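Local coordinates for protein putative (Helicobacter pylori J99, PDB 4R7K) that is of unknown function but belongs to the SRPBCC superfamily, whose helix-grip folds commonly enclose a hydrophobic ligand pocket, and so possibly binds a small hydrophobic molecule, at residues I31-W37 with E136-L142; F57-V61 with L142-L146; L64-W70 with T88-D92. All blocks are in the same frame, centred on the assembly; numbering follows the deposited sequence.

Contact 1: I31-W37 with E136-L142; sequences IRWPKKW and EVYHAWL
Two torsions bring Tyr138 and Trp37 face to face: with chi1 at -173°, Tyr138 swings its CG opposite the main-chain nitrogen, which lifts the phenol off strand 136-146, while the indole of Trp37, its CG beside the backbone N, comes down over the phenol's root. The two rings form an offset stack, with 4.7 Å between the centroids of the Trp37 five-membered ring and the Tyr138 ring and 19° between their planes. The slip places Tyr138 CB over the pyrrole, 3.5 Å from its centroid, a CH-pi contact close to the ring normal. Pro34 also lies over the phenol: its CD is 3.8 Å from the centroid of the Tyr138 ring. Trp33 meets the same phenol differently, CZ3 reaching Tyr138 CD2 at 3.7 Å with the planes inclined by 53°.

Toward Leu142 the contact becomes aliphatic, Ile31 CG2 touching Ala140 CB at 3.7 Å. At the other end, Lys36 NZ and Glu136 OE1 make a long salt bridge of 3.5 Å; Glu136 OE2 also pairs with Arg124. No direct hydrogen bond joins the segments, but one water donates to Arg32 O and lies 2.6 Å from Tyr138 OH, in the phenol plane, linking the ring's polar end to the loop backbone. The evidence thus describes an aromatic cluster of Trp33, Trp37 and Tyr138, by which the loop between strands 27-29 and 44-53 packs across one face of the antiparallel sheet.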
loop_
_atom_site.group_PDB
_atom_site.type_symbol
_atom_site.label_atom_id
_atom_site.label_comp_id
_atom_site.label_asym_id
_atom_site.label_seq_id
_atom_site.Cartn_x
_atom_site.Cartn_y
_atom_site.Cartn_z
ATOM N N ILE A 31 12.383 -8.105 -21.558
ATOM C CA ILE A 31 11.203 -8.749 -22.093
ATOM C C ILE A 31 10.965 -8.416 -23.555
ATOM O O ILE A 31 11.152 -7.271 -23.965
ATOM C CB ILE A 31 9.976 -8.348 -21.260
ATOM C CG1 ILE A 31 10.065 -9.119 -19.943
ATOM C CG2 ILE A 31 8.682 -8.730 -21.999
ATOM C CD1 ILE A 31 9.130 -8.688 -18.859
ATOM N N ARG A 32 10.597 -9.430 -24.343
ATOM C CA ARG A 32 10.278 -9.227 -25.775
ATOM C C ARG A 32 8.763 -8.988 -25.876
ATOM O O ARG A 32 7.983 -9.879 -25.582
ATOM C CB ARG A 32 10.667 -10.429 -26.609
ATOM C CG ARG A 32 12.121 -10.841 -26.486
ATOM C CD ARG A 32 12.479 -11.981 -27.444
ATOM N NE ARG A 32 13.913 -12.275 -27.365
ATOM C CZ ARG A 32 14.462 -13.428 -26.985
ATOM N NH1 ARG A 32 13.716 -14.511 -26.722
ATOM N NH2 ARG A 32 15.793 -13.521 -26.951
ATOM N N TRP A 33 8.349 -7.784 -26.274
ATOM C CA TRP A 33 6.910 -7.451 -26.353
ATOM C C TRP A 33 6.318 -7.533 -27.750
ATOM O O TRP A 33 6.895 -7.000 -28.691
ATOM C CB TRP A 33 6.653 -5.995 -25.885
ATOM C CG TRP A 33 7.048 -5.728 -24.483
ATOM C CD1 TRP A 33 8.235 -5.269 -24.077
ATOM C CD2 TRP A 33 6.250 -5.914 -23.282
ATOM N NE1 TRP A 33 8.264 -5.157 -22.703
ATOM C CE2 TRP A 33 7.064 -5.581 -22.194
ATOM C CE3 TRP A 33 4.968 -6.380 -23.033
ATOM C CZ2 TRP A 33 6.621 -5.650 -20.889
ATOM C CZ3 TRP A 33 4.518 -6.433 -21.747
ATOM C CH2 TRP A 33 5.342 -6.089 -20.685
ATOM N N PRO A 34 5.140 -8.151 -27.889
ATOM C CA PRO A 34 4.493 -8.039 -29.175
ATOM C C PRO A 34 4.189 -6.546 -29.390
ATOM O O PRO A 34 4.007 -5.807 -28.417
ATOM C CB PRO A 34 3.228 -8.897 -29.027
ATOM C CG PRO A 34 3.499 -9.794 -27.868
ATOM C CD PRO A 34 4.396 -9.025 -26.958
ATOM N N LYS A 35 4.148 -6.118 -30.654
ATOM C CA LYS A 35 3.958 -4.721 -31.022
ATOM C C LYS A 35 2.789 -4.057 -30.294
ATOM O O LYS A 35 2.901 -2.944 -29.784
ATOM C CB LYS A 35 3.706 -4.616 -32.518
ATOM C CG LYS A 35 3.600 -3.194 -33.020
ATOM C CD LYS A 35 3.079 -3.167 -34.430
ATOM C CE LYS A 35 3.014 -1.752 -34.941
ATOM N NZ LYS A 35 2.487 -1.784 -36.324
ATOM N N LYS A 36 1.684 -4.774 -30.257
ATOM C CA LYS A 36 0.452 -4.345 -29.625
ATOM C C LYS A 36 0.555 -3.991 -28.130
ATOM O O LYS A 36 -0.256 -3.217 -27.617
ATOM C CB LYS A 36 -0.540 -5.496 -29.825
ATOM C CG LYS A 36 -1.822 -5.418 -29.068
ATOM C CD LYS A 36 -2.732 -6.561 -29.480
ATOM C CE LYS A 36 -4.011 -6.513 -28.675
ATOM N NZ LYS A 36 -4.936 -7.641 -29.006
ATOM N N TRP A 37 1.531 -4.573 -27.439
ATOM C CA TRP A 37 1.663 -4.449 -25.987
ATOM C C TRP A 37 2.832 -3.613 -25.497
ATOM O O TRP A 37 3.008 -3.463 -24.268
ATOM C CB TRP A 37 1.797 -5.850 -25.393
ATOM C CG TRP A 37 0.580 -6.674 -25.642
ATOM C CD1 TRP A 37 0.468 -7.739 -26.470
ATOM C CD2 TRP A 37 -0.729 -6.441 -25.102
ATOM N NE1 TRP A 37 -0.819 -8.206 -26.466
ATOM C CE2 TRP A 37 -1.581 -7.421 -25.639
ATOM C CE3 TRP A 37 -1.256 -5.502 -24.227
ATOM C CZ2 TRP A 37 -2.937 -7.502 -25.310
ATOM C CZ3 TRP A 37 -2.606 -5.604 -23.864
ATOM C CH2 TRP A 37 -3.431 -6.568 -24.421
ATOM N N GLU A 136 -7.998 -6.248 -21.339
ATOM C CA GLU A 136 -7.118 -7.245 -21.940
ATOM C C GLU A 136 -5.719 -6.882 -21.521
ATOM O O GLU A 136 -5.369 -5.715 -21.573
ATOM C CB GLU A 136 -7.254 -7.272 -23.467
ATOM C CG GLU A 136 -6.559 -8.450 -24.121
ATOM C CD GLU A 136 -6.675 -8.435 -25.640
ATOM O OE1 GLU A 136 -7.063 -7.401 -26.189
ATOM O OE2 GLU A 136 -6.357 -9.444 -26.283
ATOM N N VAL A 137 -4.933 -7.880 -21.097
ATOM C CA VAL A 137 -3.558 -7.654 -20.633
ATOM C C VAL A 137 -2.541 -8.652 -21.232
ATOM O O VAL A 137 -2.927 -9.702 -21.758
ATOM C CB VAL A 137 -3.479 -7.732 -19.089
ATOM C CG1 VAL A 137 -4.597 -6.887 -18.461
ATOM C CG2 VAL A 137 -3.577 -9.177 -18.554
ATOM N N TYR A 138 -1.264 -8.304 -21.139
ATOM C CA TYR A 138 -0.153 -9.182 -21.533
ATOM C C TYR A 138 0.799 -9.135 -20.356
ATOM O O TYR A 138 1.361 -8.075 -20.047
ATOM C CB TYR A 138 0.497 -8.692 -22.806
ATOM C CG TYR A 138 1.547 -9.622 -23.394
ATOM C CD1 TYR A 138 1.201 -10.622 -24.302
ATOM C CD2 TYR A 138 2.889 -9.456 -23.110
ATOM C CE1 TYR A 138 2.170 -11.455 -24.855
ATOM C CE2 TYR A 138 3.854 -10.309 -23.647
ATOM C CZ TYR A 138 3.495 -11.290 -24.521
ATOM O OH TYR A 138 4.484 -12.104 -25.060
ATOM N N HIS A 139 0.933 -10.246 -19.647
ATOM C CA HIS A 139 1.742 -10.299 -18.434
ATOM C C HIS A 139 2.969 -11.166 -18.697
ATOM O O HIS A 139 2.861 -12.345 -18.960
ATOM C CB HIS A 139 0.903 -10.933 -17.362
ATOM C CG HIS A 139 1.530 -10.941 -16.010
ATOM N ND1 HIS A 139 0.810 -11.229 -14.873
ATOM C CD2 HIS A 139 2.765 -10.579 -15.591
ATOM C CE1 HIS A 139 1.606 -11.151 -13.822
ATOM N NE2 HIS A 139 2.798 -10.759 -14.232
ATOM N N ALA A 140 4.140 -10.551 -18.630
ATOM C CA ALA A 140 5.371 -11.222 -18.996
ATOM C C ALA A 140 6.277 -11.358 -17.796
ATOM O O ALA A 140 6.248 -10.530 -16.835
ATOM C CB ALA A 140 6.075 -10.449 -20.090
ATOM N N TRP A 141 7.097 -12.385 -17.872
ATOM C CA TRP A 141 8.010 -12.721 -16.827
ATOM C C TRP A 141 9.346 -13.069 -17.413
ATOM O O TRP A 141 9.437 -13.715 -18.494
ATOM C CB TRP A 141 7.513 -13.961 -16.051
ATOM C CG TRP A 141 6.215 -13.852 -15.321
ATOM C CD1 TRP A 141 4.961 -13.927 -15.866
ATOM C CD2 TRP A 141 6.028 -13.727 -13.902
ATOM N NE1 TRP A 141 4.010 -13.840 -14.869
ATOM C CE2 TRP A 141 4.638 -13.717 -13.660
ATOM C CE3 TRP A 141 6.904 -13.645 -12.804
ATOM C CZ2 TRP A 141 4.106 -13.571 -12.381
ATOM C CZ3 TRP A 141 6.368 -13.481 -11.529
ATOM C CH2 TRP A 141 4.992 -13.479 -11.325
ATOM N N LEU A 142 10.389 -12.704 -16.672
ATOM C CA LEU A 142 11.754 -13.046 -17.012
ATOM C C LEU A 142 12.459 -13.431 -15.731
ATOM O O LEU A 142 12.621 -12.596 -14.827
ATOM C CB LEU A 142 12.457 -11.869 -17.684
ATOM C CG LEU A 142 13.757 -12.215 -18.436
ATOM C CD1 LEU A 142 14.086 -11.074 -19.406
ATOM C CD2 LEU A 142 14.877 -12.435 -17.431
HETATM O O HOH W 1 6.868 -11.760 -23.973
#

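Contact 2: F57-V61 with L142-L146; sequences FNKVV and LVEKL
Helix-on-sheet packing, as in the helix-grip fold of SRPBCC proteins, brings the first turn of helix 57-65 against the end of strand 136-146. The axes of the two short segments run nearly antiparallel, 172° between their directions, and approach to 8.9 Å, a spacing filled by side chains. Val143 is the apolar centre: its CG1, anti to the backbone N (chi1 -178°), meets Val60 CG1 at 3.8 Å and Phe57 CD1 at 3.9 Å. The Phe57 ring also presents its edge to the strand backbone, with CE1 3.4 Å from Val143 O and that oxygen near the ring plane. Beyond the strand, Val60 also touches Ile153 and Leu186 of helix 174-190, so the patch is continuous with the packing between the sheet and the C-terminal helix.

The outer border is made by Lys145, whose aliphatic chain runs across Phe57 at about a right angle, CG lying 3.7 Å from Phe57 CB. A bend at the last torsion (chi4 -70°) turns the ammonium back toward the helix start. There one water accepts from both Asn58 N and Lys145 NZ, at 3.1 Å from each.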
loop_
_atom_site.group_PDB
_atom_site.type_symbol
_atom_site.label_atom_id
_atom_site.label_comp_id
_atom_site.label_asym_id
_atom_site.label_seq_id
_atom_site.Cartn_x
_atom_site.Cartn_y
_atom_site.Cartn_z
ATOM N N PHE A 57 17.335 -21.089 -9.169
ATOM C CA PHE A 57 16.642 -20.819 -10.426
ATOM C C PHE A 57 15.583 -21.867 -10.730
ATOM O O PHE A 57 14.445 -21.530 -10.971
ATOM C CB PHE A 57 17.643 -20.739 -11.578
ATOM C CG PHE A 57 17.021 -20.631 -12.952
ATOM C CD1 PHE A 57 16.622 -19.399 -13.454
ATOM C CD2 PHE A 57 16.925 -21.743 -13.775
ATOM C CE1 PHE A 57 16.084 -19.296 -14.723
ATOM C CE2 PHE A 57 16.373 -21.650 -15.047
ATOM C CZ PHE A 57 15.960 -20.426 -15.528
ATOM N N ASN A 58 15.977 -23.134 -10.737
ATOM C CA ASN A 58 15.036 -24.216 -11.074
ATOM C C ASN A 58 13.782 -24.215 -10.220
ATOM O O ASN A 58 12.676 -24.415 -10.722
ATOM C CB ASN A 58 15.753 -25.567 -11.052
ATOM C CG ASN A 58 16.521 -25.819 -12.344
ATOM O OD1 ASN A 58 16.086 -25.398 -13.436
ATOM N ND2 ASN A 58 17.635 -26.508 -12.244
ATOM N N LYS A 59 13.954 -23.973 -8.934
ATOM C CA LYS A 59 12.835 -23.978 -8.010
ATOM C C LYS A 59 11.887 -22.820 -8.303
ATOM O O LYS A 59 10.684 -22.965 -8.255
ATOM C CB LYS A 59 13.371 -23.960 -6.563
ATOM C CG LYS A 59 12.366 -24.285 -5.467
ATOM C CD LYS A 59 11.615 -25.611 -5.647
ATOM C CE LYS A 59 12.497 -26.836 -5.649
ATOM N NZ LYS A 59 11.691 -28.082 -5.807
ATOM N N VAL A 60 12.433 -21.672 -8.629
ATOM C CA VAL A 60 11.608 -20.516 -8.938
ATOM C C VAL A 60 10.782 -20.786 -10.192
ATOM O O VAL A 60 9.573 -20.541 -10.219
ATOM C CB VAL A 60 12.476 -19.248 -9.088
ATOM C CG1 VAL A 60 11.655 -18.092 -9.648
ATOM C CG2 VAL A 60 13.095 -18.883 -7.752
ATOM N N VAL A 61 11.424 -21.344 -11.218
ATOM C CA VAL A 61 10.725 -21.650 -12.467
ATOM C C VAL A 61 9.574 -22.636 -12.180
ATOM O O VAL A 61 8.440 -22.481 -12.640
ATOM C CB VAL A 61 11.710 -22.186 -13.524
ATOM C CG1 VAL A 61 10.989 -22.693 -14.754
ATOM C CG2 VAL A 61 12.710 -21.128 -13.926
ATOM N N LEU A 142 10.389 -12.704 -16.672
ATOM C CA LEU A 142 11.754 -13.046 -17.012
ATOM C C LEU A 142 12.459 -13.431 -15.731
ATOM O O LEU A 142 12.621 -12.596 -14.827
ATOM C CB LEU A 142 12.457 -11.869 -17.684
ATOM C CG LEU A 142 13.757 -12.215 -18.436
ATOM C CD1 LEU A 142 14.086 -11.074 -19.406
ATOM C CD2 LEU A 142 14.877 -12.435 -17.431
ATOM N N VAL A 143 12.848 -14.703 -15.645
ATOM C CA VAL A 143 13.563 -15.246 -14.485
ATOM C C VAL A 143 14.953 -15.622 -14.994
ATOM O O VAL A 143 15.056 -16.343 -15.990
ATOM C CB VAL A 143 12.871 -16.514 -13.915
ATOM C CG1 VAL A 143 13.630 -17.018 -12.678
ATOM C CG2 VAL A 143 11.423 -16.251 -13.509
ATOM N N GLU A 144 16.016 -15.134 -14.338
ATOM C CA GLU A 144 17.359 -15.469 -14.752
ATOM C C GLU A 144 18.388 -15.538 -13.652
ATOM O O GLU A 144 18.290 -14.880 -12.598
ATOM C CB GLU A 144 17.874 -14.515 -15.846
ATOM C CG GLU A 144 18.032 -13.085 -15.409
ATOM C CD GLU A 144 18.601 -12.201 -16.518
ATOM O OE1 GLU A 144 19.274 -12.750 -17.430
ATOM O OE2 GLU A 144 18.391 -10.960 -16.471
ATOM N N LYS A 145 19.372 -16.385 -13.902
ATOM C CA LYS A 145 20.528 -16.524 -13.039
ATOM C C LYS A 145 21.490 -15.355 -13.285
ATOM O O LYS A 145 21.767 -15.007 -14.453
ATOM C CB LYS A 145 21.282 -17.783 -13.419
ATOM C CG LYS A 145 20.578 -19.091 -13.197
ATOM C CD LYS A 145 21.578 -20.207 -13.550
ATOM C CE LYS A 145 21.086 -21.589 -13.238
ATOM N NZ LYS A 145 21.031 -21.789 -11.772
ATOM N N LEU A 146 21.985 -14.750 -12.215
ATOM C CA LEU A 146 22.935 -13.647 -12.306
ATOM C C LEU A 146 24.204 -14.099 -11.608
ATOM O O LEU A 146 24.178 -15.064 -10.843
ATOM C CB LEU A 146 22.420 -12.365 -11.633
ATOM C CG LEU A 146 21.132 -11.716 -12.152
ATOM C CD1 LEU A 146 20.948 -10.399 -11.465
ATOM C CD2 LEU A 146 21.203 -11.555 -13.660
HETATM O O HOH W 2 20.246 -20.680 -9.111
HETATM O O HOH W 3 18.985 -23.724 -10.567
#

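Contact 3: L64-W70 with T88-D92; sequences LRDASHW and TILKD
Arg65 and Leu90 meet side-on, the guanidinium turned so that two of its nitrogens address one carbonyl. Arg65 NE lies 3.0 Å and Arg65 NH2 2.9 Å from Leu90 O, which sits 1° out of the guanidinium plane; NE approaches nearly in line with the C=O bond, whereas NH2 comes from above the carbonyl plane. The bend at chi3 (69°) turns the arginine's end back to the loop, and the paired bonds fix the rotation of its flat group. Ile89 CG2 then lies over one guanidinium face, 3.5 Å from Arg65 NH2.

The Asp66 carboxylate touches both Ile89 and Thr88. Ile89 CD1 packs against the carboxylate, while Asp66 OD1 accepts three bonds. Thr88 OG1 donates to Asp66 OD1 at 2.6 Å, arriving from above the carboxylate plane; Ser68 OG also meets it out of plane, and Ser68 N donates on the anti side, tilted well out of the plane. The last bond makes an Asx turn at the first residue beyond helix 57-65. Three donors on one oxygen would probably stabilise the carboxylate's negative charge.

The backbones also join directly: Leu90 N donates to Arg65 O at 3.0 Å and Ala67 N to Thr88 O at 3.0 Å, giving a single beta bridge between Asp66 and Ile89. Deeper in, the Trp70 indole and Leu90 side chain cross at about a right angle, with Trp70 CZ2 3.8 Å from Leu90 CD1. Trp70 NE1 donates to Leu64 O, with that oxygen close to the indole plane, which helps set the ring's tilt; Trp123 and Trp182 lie beside it. The whole is a helix C-terminus continued by an Asx turn and tied to a loop through an isolated beta bridge.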
loop_
_atom_site.group_PDB
_atom_site.type_symbol
_atom_site.label_atom_id
_atom_site.label_comp_id
_atom_site.label_asym_id
_atom_site.label_seq_id
_atom_site.Cartn_x
_atom_site.Cartn_y
_atom_site.Cartn_z
ATOM N N LEU A 64 6.674 -20.909 -10.478
ATOM C CA LEU A 64 5.997 -19.942 -11.339
ATOM C C LEU A 64 5.225 -20.689 -12.423
ATOM O O LEU A 64 4.056 -20.390 -12.655
ATOM C CB LEU A 64 6.994 -18.994 -11.997
ATOM C CG LEU A 64 6.380 -18.067 -13.036
ATOM C CD1 LEU A 64 5.327 -17.180 -12.388
ATOM C CD2 LEU A 64 7.457 -17.211 -13.675
ATOM N N ARG A 65 5.884 -21.622 -13.111
ATOM C CA ARG A 65 5.218 -22.422 -14.153
ATOM C C ARG A 65 4.103 -23.349 -13.653
ATOM O O ARG A 65 3.122 -23.590 -14.365
ATOM C CB ARG A 65 6.212 -23.335 -14.872
ATOM C CG ARG A 65 7.201 -22.662 -15.783
ATOM C CD ARG A 65 7.963 -23.779 -16.504
ATOM N NE ARG A 65 7.100 -24.492 -17.463
ATOM C CZ ARG A 65 7.428 -25.613 -18.109
ATOM N NH1 ARG A 65 8.592 -26.223 -17.879
ATOM N NH2 ARG A 65 6.569 -26.134 -18.985
ATOM N N ASP A 66 4.283 -23.958 -12.492
ATOM C CA ASP A 66 3.233 -24.843 -11.995
ATOM C C ASP A 66 2.258 -23.994 -11.191
ATOM O O ASP A 66 2.430 -23.735 -10.003
ATOM C CB ASP A 66 3.792 -26.011 -11.210
ATOM C CG ASP A 66 2.706 -26.973 -10.749
ATOM O OD1 ASP A 66 1.508 -26.640 -10.757
ATOM O OD2 ASP A 66 3.067 -28.051 -10.339
ATOM N N ALA A 67 1.215 -23.566 -11.881
ATOM C CA ALA A 67 0.225 -22.672 -11.319
ATOM C C ALA A 67 -0.504 -23.209 -10.101
ATOM O O ALA A 67 -1.177 -22.446 -9.431
ATOM C CB ALA A 67 -0.767 -22.254 -12.401
ATOM N N SER A 68 -0.408 -24.512 -9.822
ATOM C CA SER A 68 -1.025 -25.064 -8.607
ATOM C C SER A 68 -0.375 -24.472 -7.341
ATOM O O SER A 68 -0.990 -24.451 -6.294
ATOM C CB SER A 68 -0.977 -26.606 -8.575
ATOM O OG SER A 68 0.349 -27.084 -8.391
ATOM N N HIS A 69 0.849 -23.966 -7.445
ATOM C CA HIS A 69 1.532 -23.350 -6.287
ATOM C C HIS A 69 1.104 -21.919 -5.975
ATOM O O HIS A 69 1.272 -21.453 -4.847
ATOM C CB HIS A 69 3.035 -23.335 -6.515
ATOM C CG HIS A 69 3.636 -24.694 -6.653
ATOM N ND1 HIS A 69 3.865 -25.519 -5.576
ATOM C CD2 HIS A 69 4.062 -25.371 -7.744
ATOM C CE1 HIS A 69 4.380 -26.659 -6.002
ATOM N NE2 HIS A 69 4.528 -26.582 -7.313
ATOM N N TRP A 70 0.583 -21.223 -6.979
ATOM C CA TRP A 70 0.239 -19.795 -6.863
ATOM C C TRP A 70 -0.607 -19.480 -5.636
ATOM O O TRP A 70 -0.292 -18.574 -4.847
ATOM C CB TRP A 70 -0.508 -19.341 -8.122
ATOM C CG TRP A 70 0.329 -19.281 -9.360
ATOM C CD1 TRP A 70 1.608 -19.753 -9.528
ATOM C CD2 TRP A 70 -0.110 -18.862 -10.659
ATOM N NE1 TRP A 70 2.010 -19.578 -10.827
ATOM C CE2 TRP A 70 0.975 -19.043 -11.545
ATOM C CE3 TRP A 70 -1.308 -18.328 -11.152
ATOM C CZ2 TRP A 70 0.902 -18.704 -12.879
ATOM C CZ3 TRP A 70 -1.382 -18.003 -12.471
ATOM C CH2 TRP A 70 -0.273 -18.185 -13.331
ATOM N N THR A 88 -1.084 -28.866 -14.329
ATOM C CA THR A 88 -1.123 -27.423 -14.126
ATOM C C THR A 88 0.188 -26.712 -14.487
ATOM O O THR A 88 0.441 -25.605 -14.001
ATOM C CB THR A 88 -1.528 -27.128 -12.671
ATOM O OG1 THR A 88 -0.624 -27.797 -11.785
ATOM C CG2 THR A 88 -2.954 -27.662 -12.406
ATOM N N ILE A 89 0.972 -27.323 -15.381
ATOM C CA ILE A 89 2.236 -26.767 -15.808
ATOM C C ILE A 89 2.039 -25.940 -17.090
ATOM O O ILE A 89 1.723 -26.485 -18.159
ATOM C CB ILE A 89 3.301 -27.877 -16.109
ATOM C CG1 ILE A 89 3.367 -28.957 -15.023
ATOM C CG2 ILE A 89 4.680 -27.255 -16.297
ATOM C CD1 ILE A 89 3.700 -28.437 -13.643
ATOM N N LEU A 90 2.222 -24.631 -16.979
ATOM C CA LEU A 90 2.148 -23.724 -18.136
ATOM C C LEU A 90 3.256 -24.025 -19.149
ATOM O O LEU A 90 4.441 -24.109 -18.780
ATOM C CB LEU A 90 2.320 -22.278 -17.702
ATOM C CG LEU A 90 1.285 -21.751 -16.702
ATOM C CD1 LEU A 90 1.678 -20.381 -16.247
ATOM C CD2 LEU A 90 -0.072 -21.707 -17.348
ATOM N N LYS A 91 2.870 -24.148 -20.418
ATOM C CA LYS A 91 3.823 -24.314 -21.525
ATOM C C LYS A 91 3.280 -23.442 -22.678
ATOM O O LYS A 91 2.226 -22.814 -22.561
ATOM C CB LYS A 91 3.976 -25.804 -21.940
ATOM C CG LYS A 91 2.688 -26.436 -22.414
ATOM C CD LYS A 91 2.836 -27.898 -22.849
ATOM C CE LYS A 91 1.470 -28.439 -23.241
ATOM N NZ LYS A 91 1.540 -29.712 -23.981
ATOM N N ASP A 92 3.970 -23.407 -23.796
ATOM C CA ASP A 92 3.504 -22.564 -24.888
ATOM C C ASP A 92 2.047 -22.922 -25.239
ATOM O O ASP A 92 1.647 -24.094 -25.222
ATOM C CB ASP A 92 4.429 -22.677 -26.098
ATOM C CG ASP A 92 4.279 -21.516 -27.056
ATOM O OD1 ASP A 92 3.630 -20.501 -26.687
ATOM O OD2 ASP A 92 4.798 -21.621 -28.176
#

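How the contacts relate
Contacts 1 and 2 share strand 136-146 and overlap at Leu142, yet their partners differ: a loop for contact 1, helix 57-65 for contact 2. Contact 2 is the most buried and chiefly apolar, a phenylalanine and valines, with waters confined to its lysine border. Contact 1, partly buried, relies on aromatic surfaces and has no direct hydrogen bond. Contact 3, also partly buried, uses the other end of helix 57-65 and is held mainly by hydrogen bonds, as suits a helix end meeting an irregular loop. Leu64 connects all three: its CD2 packs on Trp141 CE3 of contact 1 at 3.7 Å and on Val143 CG2 of contact 2 at 4.1 Å.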